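Local coordinates for telomerase reverse transcriptase (Candida tropicalis MYA-3404, PDB 6ZD1), which probably lengthens telomeres as the reverse transcriptase of telomerase, adding short sequence repeats to chromosome ends by copying a template within the telomerase RNA, at residues A[133-138]-A[153-157]; A[332-338]-A[538-544]; A[216-220]-A[454-460]; A[386-390]-A[653-657]. All blocks are in the same frame, centred on the assembly; numbering follows the deposited sequence.

How the interactions relate
Interaction 1 comes first along the chain. It closes a short loop between helices 126-129 and 158-179 at the surface of the RNA-binding region and is complete before the others open. Interaction 3 opens next, pairing 216-220 with 454-460. Interaction 2 opens inside that span at 332-338 and closes beyond it at 538-544, so the two cross. Both belong to sheets of the reverse transcriptase region. Interaction 4 opens at 386-390, within both spans, and closes last at 653-657. It therefore crosses both and ties the reverse transcriptase region to helix 642-664. Interactions 1 and 4 do not touch, their centres being about 29 Å apart.

Interaction 1 of 4, residues A[133-138]-A[153-157]; sequences IKLSKF and FQIRK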
# COMPACT_ATOMS: atom_id res chain seq x y z
N ILE A 133 -7.74 28.12 -21.41
CA ILE A 133 -6.83 28.75 -22.37
C ILE A 133 -6.46 30.22 -22.13
O ILE A 133 -5.30 30.52 -21.84
CB ILE A 133 -7.46 28.58 -23.77
CG1 ILE A 133 -8.99 28.73 -23.67
CG2 ILE A 133 -7.09 27.22 -24.35
CD1 ILE A 133 -9.78 27.83 -24.62
N LYS A 134 -7.43 31.13 -22.20
CA LYS A 134 -7.11 32.56 -22.12
C LYS A 134 -8.01 33.36 -21.20
O LYS A 134 -7.60 34.43 -20.75
CB LYS A 134 -7.18 33.20 -23.52
CG LYS A 134 -6.10 32.75 -24.48
CD LYS A 134 -4.90 33.68 -24.50
CE LYS A 134 -3.77 33.04 -25.31
NZ LYS A 134 -2.53 33.85 -25.38
N LEU A 135 -9.22 32.88 -20.92
CA LEU A 135 -10.27 33.67 -20.31
C LEU A 135 -9.93 34.09 -18.89
O LEU A 135 -10.69 34.86 -18.29
CB LEU A 135 -11.58 32.88 -20.36
CG LEU A 135 -12.06 32.58 -21.79
CD1 LEU A 135 -13.31 31.71 -21.81
CD2 LEU A 135 -12.31 33.87 -22.57
N SER A 136 -8.81 33.61 -18.34
CA SER A 136 -8.30 34.09 -17.05
C SER A 136 -7.48 35.34 -17.34
O SER A 136 -6.26 35.28 -17.51
CB SER A 136 -7.46 33.02 -16.36
OG SER A 136 -8.10 31.75 -16.33
N LYS A 137 -8.15 36.49 -17.40
CA LYS A 137 -7.51 37.76 -17.71
C LYS A 137 -6.77 38.27 -16.47
O LYS A 137 -7.16 39.24 -15.83
CB LYS A 137 -8.54 38.77 -18.21
CG LYS A 137 -9.45 38.27 -19.33
CD LYS A 137 -8.74 38.16 -20.68
CE LYS A 137 -9.71 37.75 -21.79
NZ LYS A 137 -9.09 37.77 -23.14
N PHE A 138 -5.67 37.59 -16.15
CA PHE A 138 -4.90 37.84 -14.93
C PHE A 138 -5.80 37.68 -13.70
O PHE A 138 -6.05 38.63 -12.95
CB PHE A 138 -4.23 39.22 -14.97
CG PHE A 138 -3.38 39.46 -16.18
CD1 PHE A 138 -2.08 38.99 -16.24
CD2 PHE A 138 -3.89 40.15 -17.28
CE1 PHE A 138 -1.29 39.21 -17.35
CE2 PHE A 138 -3.11 40.37 -18.40
CZ PHE A 138 -1.81 39.90 -18.44
N PHE A 153 3.43 35.62 -23.18
CA PHE A 153 2.36 35.43 -22.20
C PHE A 153 2.22 33.97 -21.81
O PHE A 153 1.60 33.67 -20.78
CB PHE A 153 1.04 35.98 -22.75
CG PHE A 153 -0.10 35.95 -21.75
CD1 PHE A 153 -1.18 35.09 -21.94
CD2 PHE A 153 -0.10 36.78 -20.65
CE1 PHE A 153 -2.23 35.07 -21.03
CE2 PHE A 153 -1.15 36.76 -19.74
CZ PHE A 153 -2.21 35.90 -19.93
N GLN A 154 2.80 33.05 -22.59
CA GLN A 154 2.67 31.63 -22.32
C GLN A 154 3.71 31.15 -21.32
O GLN A 154 3.37 30.47 -20.34
CB GLN A 154 2.77 30.84 -23.63
CG GLN A 154 1.95 31.44 -24.76
CD GLN A 154 0.50 31.67 -24.37
OE1 GLN A 154 0.02 32.81 -24.37
NE2 GLN A 154 -0.21 30.60 -24.04
N ILE A 155 4.99 31.46 -21.55
CA ILE A 155 5.99 31.10 -20.56
C ILE A 155 5.82 31.92 -19.29
O ILE A 155 6.24 31.49 -18.21
CB ILE A 155 7.40 31.23 -21.17
CG1 ILE A 155 7.49 30.42 -22.47
CG2 ILE A 155 8.47 30.76 -20.20
CD1 ILE A 155 8.88 30.33 -23.05
N ARG A 156 5.17 33.08 -19.38
CA ARG A 156 4.71 33.82 -18.21
C ARG A 156 3.30 33.44 -17.79
O ARG A 156 2.72 34.12 -16.94
CB ARG A 156 4.82 35.33 -18.47
CG ARG A 156 6.25 35.75 -18.77
CD ARG A 156 6.58 37.13 -18.25
NE ARG A 156 8.03 37.27 -18.10
CZ ARG A 156 8.67 38.43 -18.01
NH1 ARG A 156 7.99 39.57 -18.06
NH2 ARG A 156 9.99 38.45 -17.88
N LYS A 157 2.73 32.40 -18.39
CA LYS A 157 1.54 31.73 -17.86
C LYS A 157 1.91 30.65 -16.85
O LYS A 157 1.01 30.03 -16.28
CB LYS A 157 0.72 31.11 -18.99
CG LYS A 157 -0.65 31.73 -19.21
CD LYS A 157 -1.11 31.43 -20.64
CE LYS A 157 -2.60 31.65 -20.83
NZ LYS A 157 -2.93 31.77 -22.28
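The backbones of 133-138 and 153-157 do not pair; their nearest CA atoms, Phe138 CA and Lys157 CA, are 9.3 Å apart, and Lys134, Phe138, Phe153, Gln154 and Lys157 span the gap. Both segments belong to the long loop between helices 126-129 and 158-179 of the telomerase RNA-binding domain. Segment 133-138 folds through two successive inverse gamma turns, centred on Ser136 and Lys137. Segment 153-157 starts with helical backbone angles.

The two phenylalanines form an offset T-shaped (edge-to-face) stack. Phe153 presents its edge to one face of the Phe138 ring, with the planes 76° apart. The touch is made at one corner, Phe153 CE2 lying 3.4 Å from Phe138 CE1. The CA-CB bond of Phe153 points toward 133-138, and with CG opposite the backbone N (chi1 -174°) the ring edge reaches Phe138.

A lysine reaches across from each segment. Lys134 NZ donates to Gln154 OE1 at 2.9 Å, and the donor is tilted out of the amide plane. A bend at chi2 turns the Lys134 chain. The same amine also lies near Phe153 CD1, obliquely to the ring. Lys134 and Lys157 cross at about a right angle, their NZ atoms 3.8 Å apart. Two like charges this close would probably disfavour each other, though each amine has a carbonyl oxygen as acceptor. This is a surface contact. Lys157 is extended beyond CG and ends with NZ donating to the backbone oxygen of Ile133, the NZ-O distance being 2.7 Å.

Interaction 2 of 4, residues A[332-338]-A[538-544]; sequences VLYMIKF and TVEINGE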
# COMPACT_ATOMS: atom_id res chain seq x y z
N VAL A 332 -8.80 -38.23 -9.80
CA VAL A 332 -9.73 -37.52 -8.94
C VAL A 332 -8.94 -36.87 -7.82
O VAL A 332 -8.19 -37.55 -7.10
CB VAL A 332 -10.81 -38.46 -8.40
CG1 VAL A 332 -11.76 -37.71 -7.47
CG2 VAL A 332 -11.58 -39.10 -9.55
N LEU A 333 -9.07 -35.56 -7.68
CA LEU A 333 -8.27 -34.77 -6.75
C LEU A 333 -9.16 -34.21 -5.65
O LEU A 333 -10.31 -33.84 -5.89
CB LEU A 333 -7.54 -33.63 -7.46
CG LEU A 333 -6.51 -34.09 -8.49
CD1 LEU A 333 -5.94 -32.91 -9.23
CD2 LEU A 333 -5.40 -34.88 -7.80
N TYR A 334 -8.61 -34.15 -4.44
CA TYR A 334 -9.29 -33.62 -3.28
C TYR A 334 -8.56 -32.36 -2.83
O TYR A 334 -7.33 -32.32 -2.82
CB TYR A 334 -9.34 -34.64 -2.14
CG TYR A 334 -9.81 -36.01 -2.58
CD1 TYR A 334 -8.95 -36.88 -3.25
CD2 TYR A 334 -11.10 -36.43 -2.34
CE1 TYR A 334 -9.37 -38.12 -3.67
CE2 TYR A 334 -11.54 -37.68 -2.75
CZ TYR A 334 -10.66 -38.52 -3.42
OH TYR A 334 -11.08 -39.76 -3.83
N MSE A 335 -9.32 -31.33 -2.49
CA MSE A 335 -8.68 -30.10 -2.04
C MSE A 335 -9.41 -29.41 -0.90
O MSE A 335 -10.63 -29.46 -0.79
CB MSE A 335 -8.50 -29.13 -3.20
CG MSE A 335 -9.76 -28.80 -3.95
SE MSE A 335 -9.36 -27.62 -5.44
CE MSE A 335 -8.14 -28.78 -6.42
N ILE A 336 -8.62 -28.75 -0.06
CA ILE A 336 -9.09 -28.11 1.16
C ILE A 336 -8.38 -26.77 1.30
O ILE A 336 -7.17 -26.68 1.08
CB ILE A 336 -8.82 -29.01 2.39
CG1 ILE A 336 -9.16 -28.29 3.69
CG2 ILE A 336 -7.39 -29.53 2.39
CD1 ILE A 336 -10.61 -28.42 4.08
N LYS A 337 -9.14 -25.72 1.60
CA LYS A 337 -8.57 -24.42 1.92
C LYS A 337 -8.98 -24.02 3.33
O LYS A 337 -10.10 -24.31 3.77
CB LYS A 337 -8.99 -23.34 0.92
CG LYS A 337 -10.38 -22.77 1.14
CD LYS A 337 -10.62 -21.55 0.26
CE LYS A 337 -11.98 -20.93 0.55
NZ LYS A 337 -12.23 -19.75 -0.30
N PHE A 338 -8.07 -23.36 4.04
CA PHE A 338 -8.32 -22.95 5.42
C PHE A 338 -7.40 -21.78 5.75
O PHE A 338 -6.28 -21.70 5.24
CB PHE A 338 -8.11 -24.11 6.40
CG PHE A 338 -6.74 -24.75 6.33
CD1 PHE A 338 -6.46 -25.75 5.41
CD2 PHE A 338 -5.74 -24.37 7.22
CE1 PHE A 338 -5.20 -26.35 5.35
CE2 PHE A 338 -4.49 -24.96 7.17
CZ PHE A 338 -4.22 -25.95 6.23
N THR A 538 -13.40 -22.65 6.46
CA THR A 538 -12.84 -23.83 5.81
C THR A 538 -13.76 -24.31 4.69
O THR A 538 -14.97 -24.43 4.88
CB THR A 538 -12.62 -24.93 6.84
OG1 THR A 538 -11.51 -24.58 7.68
CG2 THR A 538 -12.34 -26.26 6.18
N VAL A 539 -13.18 -24.57 3.52
CA VAL A 539 -13.93 -25.03 2.36
C VAL A 539 -13.23 -26.26 1.79
O VAL A 539 -12.01 -26.27 1.62
CB VAL A 539 -14.07 -23.93 1.29
CG1 VAL A 539 -14.78 -24.46 0.05
CG2 VAL A 539 -14.82 -22.74 1.86
N GLU A 540 -14.01 -27.29 1.47
CA GLU A 540 -13.47 -28.54 0.95
C GLU A 540 -14.33 -29.01 -0.21
O GLU A 540 -15.55 -29.11 -0.09
CB GLU A 540 -13.42 -29.62 2.04
CG GLU A 540 -12.76 -30.92 1.60
CD GLU A 540 -13.00 -32.06 2.57
OE1 GLU A 540 -13.08 -33.22 2.12
OE2 GLU A 540 -13.13 -31.79 3.78
N ILE A 541 -13.68 -29.32 -1.34
CA ILE A 541 -14.34 -29.94 -2.48
C ILE A 541 -13.45 -31.06 -3.00
O ILE A 541 -12.24 -31.07 -2.77
CB ILE A 541 -14.68 -28.94 -3.62
CG1 ILE A 541 -13.42 -28.26 -4.14
CG2 ILE A 541 -15.68 -27.90 -3.14
CD1 ILE A 541 -13.69 -27.33 -5.30
N ASN A 542 -14.07 -32.02 -3.67
CA ASN A 542 -13.36 -33.18 -4.20
C ASN A 542 -13.68 -33.51 -5.65
O ASN A 542 -12.89 -34.21 -6.29
CB ASN A 542 -13.65 -34.42 -3.34
CG ASN A 542 -15.13 -34.72 -3.20
OD1 ASN A 542 -15.93 -34.40 -4.08
ND2 ASN A 542 -15.49 -35.35 -2.09
N GLY A 543 -14.81 -33.05 -6.19
CA GLY A 543 -15.14 -33.36 -7.57
C GLY A 543 -15.29 -34.85 -7.84
O GLY A 543 -14.71 -35.37 -8.79
N GLU A 544 -16.05 -35.54 -6.99
CA GLU A 544 -16.44 -36.92 -7.25
C GLU A 544 -17.80 -37.01 -7.93
O GLU A 544 -18.51 -38.01 -7.76
CB GLU A 544 -16.45 -37.73 -5.94
CG GLU A 544 -15.08 -37.99 -5.35
CD GLU A 544 -15.14 -38.85 -4.09
OE1 GLU A 544 -16.26 -39.16 -3.64
OE2 GLU A 544 -14.07 -39.22 -3.56
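Val539 O is met by two groups of the facing strand. Lys337 N donates to it at 2.9 Å in a nearly straight bond (173°), and Ile336 CA adds a CA-H...O contact. Val539 N returns a bond to Lys337 O. Two residue steps away, Met335 and Ile541 bond in the same reciprocal way, Met335 N lying 2.9 Å from Ile541 O. Between these two hydrogen-bonded pairs sits the non-hydrogen-bonded pair Ile336-Glu540.

The strands are antiparallel members of a four-stranded sheet, consistent with the palm of a reverse transcriptase. Strand 539-541 is an edge strand of this sheet within the chain, and strand 503-508 flanks 334-339 on the other side.

Met335, a selenomethionine here, lies alongside Ile541, with CG 3.7 Å from Ile541 CG1. Lys337 runs beside Val539 on the same face, its CE 3.6 Å from Val539 CG2, and its NZ bonds to Thr552 O. Met551 covers this face. On the other face Ile336 CG1 stands opposite the backbone N (chi1 173°), which puts CD1 beside Thr538 CG2 at 3.5 Å, while Glu540 forms a salt bridge with Lys518.

Beyond the strand, Asn542 OD1 accepts from Glu544 N in an Asx turn. Asn542 CB packs against Tyr334 CD2, and the ring and amide planes are 89° apart. Tyr334 OH donates to Glu544 OE2 at 3.1 Å, using the anti lone pair of that oxygen.

Interaction 3 of 4, residues A[216-220]-A[454-460]; sequences NLVQV and DLFKRKQ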
# COMPACT_ATOMS: atom_id res chain seq x y z
N ASN A 216 -6.84 -7.14 24.21
CA ASN A 216 -5.54 -7.40 23.59
C ASN A 216 -4.38 -6.64 24.21
O ASN A 216 -3.23 -7.07 24.02
CB ASN A 216 -5.59 -7.07 22.09
CG ASN A 216 -6.64 -7.86 21.36
OD1 ASN A 216 -6.38 -8.97 20.87
ND2 ASN A 216 -7.85 -7.32 21.28
N LEU A 217 -4.62 -5.54 24.92
CA LEU A 217 -3.54 -4.69 25.39
C LEU A 217 -3.54 -4.63 26.91
O LEU A 217 -4.46 -5.09 27.58
CB LEU A 217 -3.66 -3.28 24.80
CG LEU A 217 -3.74 -3.20 23.27
CD1 LEU A 217 -3.83 -1.76 22.81
CD2 LEU A 217 -2.56 -3.90 22.63
N VAL A 218 -2.48 -4.03 27.45
CA VAL A 218 -2.31 -3.82 28.88
C VAL A 218 -1.51 -2.54 29.08
O VAL A 218 -0.58 -2.26 28.33
CB VAL A 218 -1.64 -5.04 29.56
CG1 VAL A 218 -0.27 -5.32 28.94
CG2 VAL A 218 -1.52 -4.82 31.05
N GLN A 219 -1.90 -1.76 30.09
CA GLN A 219 -1.34 -0.43 30.28
C GLN A 219 0.14 -0.50 30.65
O GLN A 219 0.67 -1.53 31.08
CB GLN A 219 -2.10 0.33 31.36
CG GLN A 219 -3.36 1.05 30.88
CD GLN A 219 -3.34 2.53 31.21
OE1 GLN A 219 -2.28 3.14 31.34
NE2 GLN A 219 -4.52 3.12 31.35
N VAL A 220 0.80 0.65 30.51
CA VAL A 220 2.20 0.84 30.86
C VAL A 220 2.34 2.24 31.44
O VAL A 220 1.78 3.20 30.89
CB VAL A 220 3.14 0.65 29.65
CG1 VAL A 220 4.59 0.88 30.06
CG2 VAL A 220 2.99 -0.73 29.02
N ASP A 454 -2.30 7.85 26.71
CA ASP A 454 -1.68 6.75 27.44
C ASP A 454 -0.95 5.79 26.50
O ASP A 454 -1.19 5.77 25.29
CB ASP A 454 -2.73 5.96 28.23
CG ASP A 454 -3.35 6.76 29.35
OD1 ASP A 454 -2.61 7.49 30.05
OD2 ASP A 454 -4.58 6.65 29.54
N LEU A 455 -0.06 4.99 27.08
CA LEU A 455 0.71 3.98 26.37
C LEU A 455 0.24 2.57 26.73
O LEU A 455 0.00 2.27 27.90
CB LEU A 455 2.20 4.10 26.68
CG LEU A 455 3.04 4.93 25.71
CD1 LEU A 455 2.61 6.38 25.75
CD2 LEU A 455 4.51 4.78 26.04
N PHE A 456 0.14 1.71 25.72
CA PHE A 456 -0.30 0.33 25.89
C PHE A 456 0.67 -0.63 25.23
O PHE A 456 1.29 -0.32 24.21
CB PHE A 456 -1.70 0.12 25.31
CG PHE A 456 -2.80 0.69 26.16
CD1 PHE A 456 -3.02 2.05 26.23
CD2 PHE A 456 -3.63 -0.15 26.89
CE1 PHE A 456 -4.04 2.57 27.01
CE2 PHE A 456 -4.65 0.36 27.67
CZ PHE A 456 -4.85 1.72 27.73
N LYS A 457 0.81 -1.81 25.82
CA LYS A 457 1.61 -2.90 25.29
C LYS A 457 0.70 -4.09 24.99
O LYS A 457 -0.40 -4.21 25.54
CB LYS A 457 2.72 -3.30 26.27
CG LYS A 457 3.81 -4.19 25.68
CD LYS A 457 4.81 -4.62 26.75
CE LYS A 457 5.60 -3.43 27.28
NZ LYS A 457 6.49 -2.84 26.24
N ARG A 458 1.17 -4.98 24.12
CA ARG A 458 0.38 -6.15 23.75
C ARG A 458 0.55 -7.26 24.78
O ARG A 458 1.66 -7.55 25.23
CB ARG A 458 0.81 -6.66 22.37
CG ARG A 458 0.50 -5.70 21.25
CD ARG A 458 0.48 -6.43 19.92
NE ARG A 458 -0.52 -7.49 19.92
CZ ARG A 458 -1.80 -7.30 19.59
NH1 ARG A 458 -2.22 -6.10 19.24
NH2 ARG A 458 -2.65 -8.32 19.62
N LYS A 459 -0.58 -7.86 25.18
CA LYS A 459 -0.51 -9.08 25.99
C LYS A 459 0.10 -10.23 25.20
O LYS A 459 0.90 -11.01 25.73
CB LYS A 459 -1.91 -9.46 26.49
CG LYS A 459 -2.57 -8.41 27.37
CD LYS A 459 -4.03 -8.75 27.63
CE LYS A 459 -4.19 -10.13 28.26
NZ LYS A 459 -5.63 -10.47 28.49
N GLN A 460 -0.28 -10.35 23.93
CA GLN A 460 0.20 -11.41 23.06
C GLN A 460 0.08 -10.93 21.62
O GLN A 460 -0.77 -10.08 21.31
CB GLN A 460 -0.60 -12.71 23.28
CG GLN A 460 -0.23 -13.88 22.39
CD GLN A 460 1.18 -14.40 22.63
OE1 GLN A 460 2.16 -13.79 22.18
NE2 GLN A 460 1.30 -15.52 23.32
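Leu217, Val218 and Gln219 pair with Arg458, Lys457 and Phe456 at one edge of a five-stranded mixed sheet, consistent with the fingers of a reverse transcriptase. Strand 217-220 is the outermost strand, and 454-458 lies between it and 443-446. The two strand axes run antiparallel but strongly skewed, at 135°.

Backbone hydrogen bonds come first. Val218 and Lys457 bond both ways. Val218 N is 2.8 Å from Lys457 O, and Lys457 N donates almost straight to Val218 O. Past the end of strand 454-458, Lys459 N donates to Asn216 O at 3.0 Å. At the other end, the bond from Val220 N to Leu455 O is weak.

Apolar packing centres on Phe456. Leu217 CB lies 3.8 Å from Phe456 CD2, and Leu217 CD1 touches Phe456 CB. The two side chains cross at about a right angle. Gln219 CA lies over one face of the ring, and its CG lies 3.5 Å from Phe456 CE2. A bend at chi2 (-124°) leaves the Gln219 amide inclined at 41° to the ring, with NE2 near Phe456 CZ. On the other side of the strands, Val220 CG2 packs on Lys457 CB. Leu217 CD2 packs on Arg458 CG at 3.8 Å.

Polar groups cluster round Arg458. The guanidinium forms a salt bridge with Asp345 and a hydrogen bond with Tyr212 OH. Within its own segment it grips one backbone oxygen side-on. Arg458 NE is 3.0 Å from Gln460 O, and Arg458 NH2 donates to the same atom.

Interaction 4 of 4, residues A[386-390]-A[653-657]; sequences VRTLI and IETTI
A short two-stranded antiparallel sheet, 389-390 with 702-703, packs here against helix 642-664, consistent with the C-terminal (thumb) region of telomerase reverse transcriptases. Leu389 and Glu654 carry most of the contact. Leu389 points toward the helix, and its CD1 enters between side chains one helical turn apart. That methyl lies 3.6 Å from Ile653 CG2 and 3.7 Å from Ile657 CG1. It also touches the helix backbone at Glu654 CA.

Glu654 runs the other way, its side chain sliding past that of Leu389. A bend at chi2 (-84°) brings the carboxylate round to the backbone of the strand. Glu654 OE2 accepts from Leu389 N at 3.1 Å, in a bent bond of 139°. The donor comes from above the carboxylate plane. The same oxygen lies 3.5 Å from Leu389 CB and 3.3 Å from Arg387 CA. Arg387 meets it through CA and CB, not through its guanidinium.

Thr388 and Ile390 bond by backbone to Val704 and Thr702, which joins the strand to the C-terminal end of the chain. Helix 670-684 borders the contact, its Leu674 packing on both Leu389 and Ile653, while helix 582-596 meets helix 642-664 at Thr655.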
# COMPACT_ATOMS: atom_id res chain seq x y z
N VAL A 386 13.53 17.20 -5.91
CA VAL A 386 12.49 16.26 -6.35
C VAL A 386 12.70 15.72 -7.77
O VAL A 386 13.58 16.19 -8.49
CB VAL A 386 11.10 16.91 -6.20
CG1 VAL A 386 10.76 17.76 -7.43
CG2 VAL A 386 10.03 15.86 -5.92
N ARG A 387 11.90 14.71 -8.16
CA ARG A 387 12.07 13.94 -9.40
C ARG A 387 13.37 13.13 -9.42
O ARG A 387 14.29 13.37 -10.21
CB ARG A 387 11.98 14.83 -10.64
CG ARG A 387 10.66 15.56 -10.79
CD ARG A 387 10.69 16.43 -12.02
NE ARG A 387 9.47 17.21 -12.20
CZ ARG A 387 9.27 18.07 -13.20
NH1 ARG A 387 10.22 18.26 -14.11
NH2 ARG A 387 8.13 18.74 -13.29
N THR A 388 13.42 12.17 -8.48
CA THR A 388 14.53 11.27 -8.25
C THR A 388 14.61 10.08 -9.24
O THR A 388 15.32 9.11 -8.97
CB THR A 388 14.44 10.72 -6.83
OG1 THR A 388 13.54 9.61 -6.81
CG2 THR A 388 13.95 11.79 -5.87
N LEU A 389 13.89 10.10 -10.37
CA LEU A 389 14.07 9.11 -11.43
C LEU A 389 14.63 9.81 -12.66
O LEU A 389 13.97 10.70 -13.22
CB LEU A 389 12.76 8.40 -11.77
CG LEU A 389 12.41 7.20 -10.88
CD1 LEU A 389 11.06 6.63 -11.27
CD2 LEU A 389 13.48 6.13 -10.96
N ILE A 390 15.82 9.40 -13.09
CA ILE A 390 16.58 10.10 -14.12
C ILE A 390 17.01 9.13 -15.20
O ILE A 390 16.92 7.91 -15.06
CB ILE A 390 17.81 10.84 -13.55
CG1 ILE A 390 18.64 9.90 -12.66
CG2 ILE A 390 17.39 12.10 -12.82
CD1 ILE A 390 19.98 10.48 -12.24
N ILE A 653 5.81 5.59 -13.99
CA ILE A 653 6.91 4.98 -13.26
C ILE A 653 7.30 5.82 -12.04
O ILE A 653 7.55 5.28 -10.96
CB ILE A 653 8.11 4.76 -14.20
CG1 ILE A 653 7.75 3.75 -15.29
CG2 ILE A 653 9.33 4.29 -13.43
CD1 ILE A 653 8.87 3.47 -16.25
N GLU A 654 7.36 7.14 -12.21
CA GLU A 654 7.72 8.03 -11.10
C GLU A 654 6.72 7.93 -9.96
O GLU A 654 7.12 7.91 -8.78
CB GLU A 654 7.82 9.47 -11.60
CG GLU A 654 9.23 10.00 -11.75
CD GLU A 654 9.81 10.52 -10.45
OE1 GLU A 654 9.14 10.40 -9.40
OE2 GLU A 654 10.94 11.06 -10.47
N THR A 655 5.43 7.89 -10.27
CA THR A 655 4.43 7.82 -9.20
C THR A 655 4.56 6.52 -8.41
O THR A 655 4.47 6.53 -7.18
CB THR A 655 3.02 7.95 -9.78
OG1 THR A 655 2.95 9.12 -10.61
CG2 THR A 655 2.01 8.07 -8.66
N THR A 656 4.81 5.41 -9.11
CA THR A 656 4.94 4.13 -8.42
C THR A 656 6.15 4.13 -7.49
O THR A 656 6.05 3.77 -6.32
CB THR A 656 5.05 3.00 -9.44
OG1 THR A 656 3.90 3.01 -10.30
CG2 THR A 656 5.15 1.64 -8.75
N ILE A 657 7.30 4.58 -8.00
CA ILE A 657 8.51 4.59 -7.18
C ILE A 657 8.35 5.55 -6.01
O ILE A 657 8.73 5.23 -4.88
CB ILE A 657 9.74 4.93 -8.04
CG1 ILE A 657 9.95 3.87 -9.12
CG2 ILE A 657 10.98 5.03 -7.17
CD1 ILE A 657 10.21 2.49 -8.56